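PDB 4OM8: 5-formyl-3-hydroxy-2-methylpyridine 4-carboxylate 5-dehydrogenase from Mesorhizobium japonicum MAFF 303099, which oxidises 5-formyl-3-hydroxy-2-methylpyridine-4-carboxylate with NAD(+) in vitamin B6 breakdown, and can also reduce the same aldehyde with NADH to 4-pyridoxic acid. Local coordinates for residues A6-G11 against D81-N86; D53-A58 against K297-R302. One frame throughout, in Å; residues are numbered along the deposited sequence.

Contact 1 of 2, residues A6-G11 against D81-N86. With NAD (nicotinamide-adenine-dinucleotide), chain C.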
loop_
_atom_site.group_PDB
_atom_site.type_symbol
_atom_site.label_atom_id
_atom_site.label_comp_id
_atom_site.label_asym_id
_atom_site.label_seq_id
_atom_site.Cartn_x
_atom_site.Cartn_y
_atom_site.Cartn_z
ATOM N N ALA A 6 8.570 -19.565 24.475
ATOM C CA ALA A 6 7.538 -19.076 25.381
ATOM C C ALA A 6 7.028 -17.753 24.840
ATOM O O ALA A 6 7.819 -16.919 24.410
ATOM C CB ALA A 6 8.075 -18.897 26.802
ATOM N N ILE A 7 5.714 -17.573 24.867
ATOM C CA ILE A 7 5.088 -16.292 24.565
ATOM C C ILE A 7 4.441 -15.725 25.826
ATOM O O ILE A 7 3.665 -16.413 26.505
ATOM C CB ILE A 7 4.039 -16.421 23.434
ATOM C CG1 ILE A 7 4.728 -16.876 22.144
ATOM C CG2 ILE A 7 3.322 -15.091 23.224
ATOM C CD1 ILE A 7 3.798 -17.314 21.044
ATOM N N ILE A 8 4.784 -14.474 26.141
ATOM C CA ILE A 8 4.214 -13.770 27.292
ATOM C C ILE A 8 3.263 -12.688 26.804
ATOM O O ILE A 8 3.693 -11.656 26.271
ATOM C CB ILE A 8 5.312 -13.136 28.162
ATOM C CG1 ILE A 8 6.407 -14.161 28.473
ATOM C CG2 ILE A 8 4.709 -12.492 29.413
ATOM C CD1 ILE A 8 5.913 -15.445 29.152
ATOM N N GLY A 9 1.965 -12.947 26.947
ATOM C CA GLY A 9 0.942 -12.004 26.513
ATOM C C GLY A 9 0.163 -12.603 25.369
ATOM O O GLY A 9 0.731 -12.903 24.309
ATOM N N LEU A 10 -1.141 -12.787 25.591
ATOM C CA LEU A 10 -2.016 -13.473 24.639
ATOM C C LEU A 10 -3.221 -12.655 24.201
ATOM O O LEU A 10 -4.334 -13.182 24.116
ATOM C CB LEU A 10 -2.526 -14.784 25.237
ATOM C CG LEU A 10 -1.560 -15.959 25.323
ATOM C CD1 LEU A 10 -2.207 -17.094 26.114
ATOM C CD2 LEU A 10 -1.200 -16.422 23.922
ATOM N N GLY A 11 -3.006 -11.383 23.924
ATOM C CA GLY A 11 -4.081 -10.538 23.421
ATOM C C GLY A 11 -4.196 -10.704 21.922
ATOM O O GLY A 11 -4.074 -11.809 21.402
ATOM N N ASP A 81 14.182 -21.453 24.780
ATOM C CA ASP A 81 15.305 -20.968 23.980
ATOM C C ASP A 81 15.049 -19.555 23.492
ATOM O O ASP A 81 15.985 -18.818 23.179
ATOM C CB ASP A 81 15.548 -21.883 22.788
ATOM C CG ASP A 81 15.799 -23.310 23.203
ATOM O OD1 ASP A 81 16.614 -23.519 24.131
ATOM O OD2 ASP A 81 15.180 -24.213 22.612
ATOM N N LEU A 82 13.765 -19.208 23.403
ATOM C CA LEU A 82 13.314 -17.893 22.964
ATOM C C LEU A 82 12.082 -17.554 23.771
ATOM O O LEU A 82 11.164 -18.377 23.858
ATOM C CB LEU A 82 13.000 -17.883 21.461
ATOM C CG LEU A 82 12.216 -16.684 20.911
ATOM C CD1 LEU A 82 13.048 -15.416 20.986
ATOM C CD2 LEU A 82 11.761 -16.934 19.468
ATOM N N VAL A 83 12.088 -16.381 24.403
ATOM C CA VAL A 83 10.883 -15.837 25.016
ATOM C C VAL A 83 10.475 -14.628 24.203
ATOM O O VAL A 83 11.267 -13.707 24.020
ATOM C CB VAL A 83 11.086 -15.424 26.481
ATOM C CG1 VAL A 83 9.786 -14.841 27.060
ATOM C CG2 VAL A 83 11.590 -16.603 27.317
ATOM N N ILE A 84 9.248 -14.641 23.705
ATOM C CA ILE A 84 8.704 -13.497 22.991
ATOM C C ILE A 84 7.802 -12.746 23.952
ATOM O O ILE A 84 6.741 -13.249 24.349
ATOM C CB ILE A 84 7.920 -13.917 21.739
ATOM C CG1 ILE A 84 8.833 -14.683 20.775
ATOM C CG2 ILE A 84 7.312 -12.689 21.049
ATOM C CD1 ILE A 84 8.092 -15.275 19.606
ATOM N N GLU A 85 8.248 -11.564 24.357
ATOM C CA GLU A 85 7.443 -10.705 25.210
ATOM C C GLU A 85 6.450 -9.951 24.336
ATOM O O GLU A 85 6.831 -9.298 23.340
ATOM C CB GLU A 85 8.330 -9.743 26.004
ATOM C CG GLU A 85 7.550 -8.636 26.699
ATOM C CD GLU A 85 7.365 -7.437 25.804
ATOM O OE1 GLU A 85 8.386 -6.892 25.340
ATOM O OE2 GLU A 85 6.209 -7.040 25.560
ATOM N N ASN A 86 5.179 -10.044 24.716
ATOM C CA ASN A 86 4.071 -9.569 23.899
ATOM C C ASN A 86 2.988 -8.940 24.783
ATOM O O ASN A 86 1.803 -9.217 24.621
ATOM C CB ASN A 86 3.516 -10.755 23.091
ATOM C CG ASN A 86 2.498 -10.347 22.043
ATOM O OD1 ASN A 86 2.696 -9.393 21.285
ATOM N ND2 ASN A 86 1.392 -11.078 22.002
HETATM P PA NAD C . -3.235 -6.549 23.762
HETATM O O1A NAD C . -3.583 -5.398 24.690
HETATM O O2A NAD C . -4.273 -7.097 22.794
HETATM O O5B NAD C . -2.715 -7.768 24.674
HETATM C C5B NAD C . -1.813 -7.573 25.764
HETATM C C4B NAD C . -1.903 -8.798 26.661
HETATM O O4B NAD C . -0.858 -8.753 27.634
HETATM C C3B NAD C . -3.231 -8.835 27.416
HETATM O O3B NAD C . -3.907 -10.075 27.171
HETATM C C2B NAD C . -2.822 -8.682 28.876
HETATM O O2B NAD C . -3.665 -9.378 29.807
HETATM C C1B NAD C . -1.418 -9.250 28.859
HETATM N N9A NAD C . -0.544 -8.848 29.975
HETATM C C8A NAD C . -0.506 -7.670 30.619
HETATM N N7A NAD C . 0.457 -7.677 31.574
HETATM C C5A NAD C . 1.055 -8.880 31.541
HETATM C C6A NAD C . 2.141 -9.555 32.272
HETATM N N6A NAD C . 2.816 -8.930 33.267
HETATM N N1A NAD C . 2.441 -10.824 31.917
HETATM C C2A NAD C . 1.783 -11.465 30.936
HETATM N N3A NAD C . 0.784 -10.911 30.230
HETATM C C4A NAD C . 0.385 -9.647 30.489
HETATM O O3 NAD C . -1.866 -6.135 23.017
HETATM P PN NAD C . -1.408 -6.563 21.535
HETATM O O1N NAD C . -2.158 -5.729 20.514
HETATM O O2N NAD C . -1.388 -8.066 21.367
HETATM O O5D NAD C . 0.111 -6.050 21.526
HETATM C C5D NAD C . 1.106 -6.623 22.385
HETATM C C4D NAD C . 2.450 -6.017 21.998
HETATM O O4D NAD C . 2.639 -6.241 20.604
HETATM C C3D NAD C . 2.492 -4.510 22.190
HETATM O O3D NAD C . 3.850 -4.160 22.474
HETATM C C2D NAD C . 2.131 -3.954 20.826
HETATM O O2D NAD C . 2.725 -2.673 20.590
HETATM C C1D NAD C . 2.741 -4.995 19.903
HETATM N N1N NAD C . 2.095 -5.114 18.586
HETATM C C2N NAD C . 0.775 -4.902 18.402
HETATM C C3N NAD C . 0.216 -5.052 17.130
HETATM C C7N NAD C . -1.240 -4.794 16.846
HETATM O O7N NAD C . -2.099 -4.927 17.705
HETATM N N7N NAD C . -1.551 -4.392 15.615
HETATM C C4N NAD C . 1.024 -5.428 16.063
HETATM C C5N NAD C . 2.375 -5.652 16.288
HETATM C C6N NAD C . 2.881 -5.496 17.571
HETATM O O HOH W 1 -0.740 -9.818 23.470
#
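Ala6, Ile7 and Ile8 pair in parallel with Val83, Ile84 and Glu85 in the central sheet of the Rossmann fold, and the Gly9-Gly11 turn that follows belongs to its GxGxxG pattern, where NAD is bound. The strand part is tight and wholly buried. Its ladder runs from Ala6 N to Leu82 O (2.9 Å), through Ile84 N to Ala6 O and Ile8 N to Ile84 O, to Asn86 N on Ile8 O (2.7 Å), the last more bent at its hydrogen (136°). On one face Ile8 and Val83 cross obliquely: Val83 CG1, set anti to its backbone N (chi1 179°), is the branch that meets Ile8 CG1 at 3.7 Å. Ile8, like Ala6, also packs against helix 73-77. Ile7 and Ile84 share the other face, covered by helix 14-23.

Past Ile8 the pairing gives way to cofactor and water. Ile8 CG2 touches the adenine at NAD C2A (3.5 Å). Gly9 could hardly carry a side chain: a CB would collide with Asn86 O, and at Gly11 one would strike O5B, the oxygen linking the adenosine ribose to its phosphate. A water links the glycine turn to the cofactor, accepting from Gly11 N at 2.8 Å and lying 2.8 Å from the NAD phosphate oxygen O2N.

Contact 2 of 2, residues D53-A58 against K297-R302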
loop_
_atom_site.group_PDB
_atom_site.type_symbol
_atom_site.label_atom_id
_atom_site.label_comp_id
_atom_site.label_asym_id
_atom_site.label_seq_id
_atom_site.Cartn_x
_atom_site.Cartn_y
_atom_site.Cartn_z
ATOM N N ASP A 53 -4.309 -23.721 7.694
ATOM C CA ASP A 53 -4.659 -24.748 6.712
ATOM C C ASP A 53 -5.017 -24.106 5.374
ATOM O O ASP A 53 -4.561 -24.546 4.318
ATOM C CB ASP A 53 -5.836 -25.597 7.193
ATOM C CG ASP A 53 -5.502 -26.454 8.401
ATOM O OD1 ASP A 53 -4.305 -26.682 8.678
ATOM O OD2 ASP A 53 -6.459 -26.919 9.062
ATOM N N ALA A 54 -5.841 -23.068 5.438
ATOM C CA ALA A 54 -6.308 -22.371 4.248
ATOM C C ALA A 54 -5.151 -21.699 3.521
ATOM O O ALA A 54 -5.209 -21.498 2.311
ATOM C CB ALA A 54 -7.369 -21.355 4.621
ATOM N N LEU A 55 -4.105 -21.333 4.261
ATOM C CA LEU A 55 -2.909 -20.765 3.648
ATOM C C LEU A 55 -1.983 -21.824 3.062
ATOM O O LEU A 55 -0.985 -21.500 2.414
ATOM C CB LEU A 55 -2.144 -19.930 4.678
ATOM C CG LEU A 55 -2.754 -18.561 4.977
ATOM C CD1 LEU A 55 -2.117 -17.967 6.216
ATOM C CD2 LEU A 55 -2.590 -17.615 3.769
ATOM N N GLY A 56 -2.308 -23.091 3.307
ATOM C CA GLY A 56 -1.518 -24.191 2.786
ATOM C C GLY A 56 -0.182 -24.341 3.486
ATOM O O GLY A 56 0.787 -24.803 2.886
ATOM N N ILE A 57 -0.131 -23.951 4.756
ATOM C CA ILE A 57 1.104 -24.007 5.536
ATOM C C ILE A 57 1.234 -25.330 6.289
ATOM O O ILE A 57 0.413 -25.651 7.148
ATOM C CB ILE A 57 1.172 -22.851 6.533
ATOM C CG1 ILE A 57 1.110 -21.516 5.785
ATOM C CG2 ILE A 57 2.443 -22.943 7.373
ATOM C CD1 ILE A 57 0.985 -20.340 6.702
ATOM N N ALA A 58 2.277 -26.089 5.976
ATOM C CA ALA A 58 2.419 -27.429 6.544
ATOM C C ALA A 58 3.350 -27.488 7.755
ATOM O O ALA A 58 4.262 -26.674 7.894
ATOM C CB ALA A 58 2.906 -28.387 5.471
ATOM N N LYS A 297 -10.377 -12.240 2.397
ATOM C CA LYS A 297 -9.626 -11.589 1.324
ATOM C C LYS A 297 -8.109 -11.606 1.558
ATOM O O LYS A 297 -7.344 -11.850 0.624
ATOM C CB LYS A 297 -10.091 -10.144 1.144
ATOM C CG LYS A 297 -11.454 -9.992 0.489
ATOM C CD LYS A 297 -11.844 -8.528 0.477
ATOM C CE LYS A 297 -13.151 -8.272 -0.218
ATOM N NZ LYS A 297 -13.518 -6.844 0.011
ATOM N N LEU A 298 -7.672 -11.338 2.792
ATOM C CA LEU A 298 -6.239 -11.387 3.087
ATOM C C LEU A 298 -5.657 -12.752 2.763
ATOM O O LEU A 298 -4.585 -12.851 2.149
ATOM C CB LEU A 298 -5.965 -11.040 4.554
ATOM C CG LEU A 298 -6.088 -9.556 4.920
ATOM C CD1 LEU A 298 -6.012 -9.397 6.428
ATOM C CD2 LEU A 298 -5.006 -8.717 4.231
ATOM N N VAL A 299 -6.358 -13.813 3.155
ATOM C CA VAL A 299 -5.843 -15.145 2.870
ATOM C C VAL A 299 -5.776 -15.398 1.356
ATOM O O VAL A 299 -4.751 -15.864 0.852
ATOM C CB VAL A 299 -6.679 -16.232 3.583
ATOM C CG1 VAL A 299 -6.348 -17.609 3.025
ATOM C CG2 VAL A 299 -6.402 -16.168 5.085
ATOM N N ALA A 300 -6.837 -15.055 0.625
ATOM C CA ALA A 300 -6.870 -15.334 -0.814
ATOM C C ALA A 300 -5.814 -14.522 -1.570
ATOM O O ALA A 300 -5.147 -15.032 -2.480
ATOM C CB ALA A 300 -8.253 -15.059 -1.372
ATOM N N VAL A 301 -5.672 -13.257 -1.192
ATOM C CA VAL A 301 -4.707 -12.379 -1.840
ATOM C C VAL A 301 -3.281 -12.860 -1.574
ATOM O O VAL A 301 -2.443 -12.891 -2.473
ATOM C CB VAL A 301 -4.880 -10.923 -1.355
ATOM C CG1 VAL A 301 -3.669 -10.069 -1.747
ATOM C CG2 VAL A 301 -6.176 -10.336 -1.916
ATOM N N ARG A 302 -3.004 -13.267 -0.338
ATOM C CA ARG A 302 -1.655 -13.710 -0.017
ATOM C C ARG A 302 -1.223 -14.883 -0.893
ATOM O O ARG A 302 -0.090 -14.911 -1.383
ATOM C CB ARG A 302 -1.543 -14.089 1.464
ATOM C CG ARG A 302 -0.293 -14.897 1.740
ATOM C CD ARG A 302 0.049 -15.023 3.211
ATOM N NE ARG A 302 1.125 -16.000 3.352
ATOM C CZ ARG A 302 1.598 -16.458 4.508
ATOM N NH1 ARG A 302 1.101 -16.032 5.663
ATOM N NH2 ARG A 302 2.571 -17.355 4.494
#
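Leu55 and Arg302 carry this contact, their side chains crossing at about a right angle. The arginine reaches out from helix 284-305 with CG anti to the backbone N (chi1 164°) and its chain extended from CG to NE, and the leucine lies across it. Leu55 CD2 rests on the aliphatic part, 3.7 Å from Arg302 CD, while its other methyl, CD1, approaches the guanidinium obliquely, 3.8 Å from Arg302 NH1. Ile57 also crosses the arginine at about a right angle and brings CD1 to 4.0 Å from Arg302 NH2. Two apolar branches thus border the charged group, whose hydrogen bonds are made to other partners: NE forms a salt bridge with Glu306, and NH1 bonds to the carbonyl oxygen of Ile144. These anchors probably help to fix the rotation of the guanidinium.

One turn earlier on the same helix, Val299 points at the end of helix 35-54. Its CG1, anti to the backbone N, does the touching: it meets Leu55 CD2 at 3.8 Å, the two side chains crossing at a slant, and also reaches Ala54 CB at 4.2 Å. Leu55 CD2 is therefore shared between Val299 and the arginine chain. The contact is one of van der Waals packing, by methyl groups on aliphatic carbons and on the guanidinium; it is partly buried, and Ala54 is exposed to solvent.

Between Leu55 and Ile57, both of which point toward helix 284-305, Gly56 takes positive phi (72°). Farther round helix 284-305, Ala300 and Val301 pack on Ile304 of the second subunit. On the other segment, Gly56 N bonds back to Asp53 O in the Schellman motif that closes helix 35-54, here docked against a helix of the dimer interface.

Overall arrangement
From the N terminus, the chain enters contact 1 in strand 4-8, turns through helix 14-23 and strand 27-31, and reaches the first half of contact 2 at the end of helix 35-54. Strand 66-70 and helix 73-77 then lead back to strand 82-85, which closes contact 1 beside the first strand. Contact 2 stays open far longer and closes after 238 intervening residues, in helix 284-305. The two loops therefore cross. Contact 1 joins neighbouring strands inside the NAD-binding domain, whereas contact 2 ties that domain's periphery to the C-terminal helical part. Their centres lie 24 Å apart, and their nearest atoms about 15 Å.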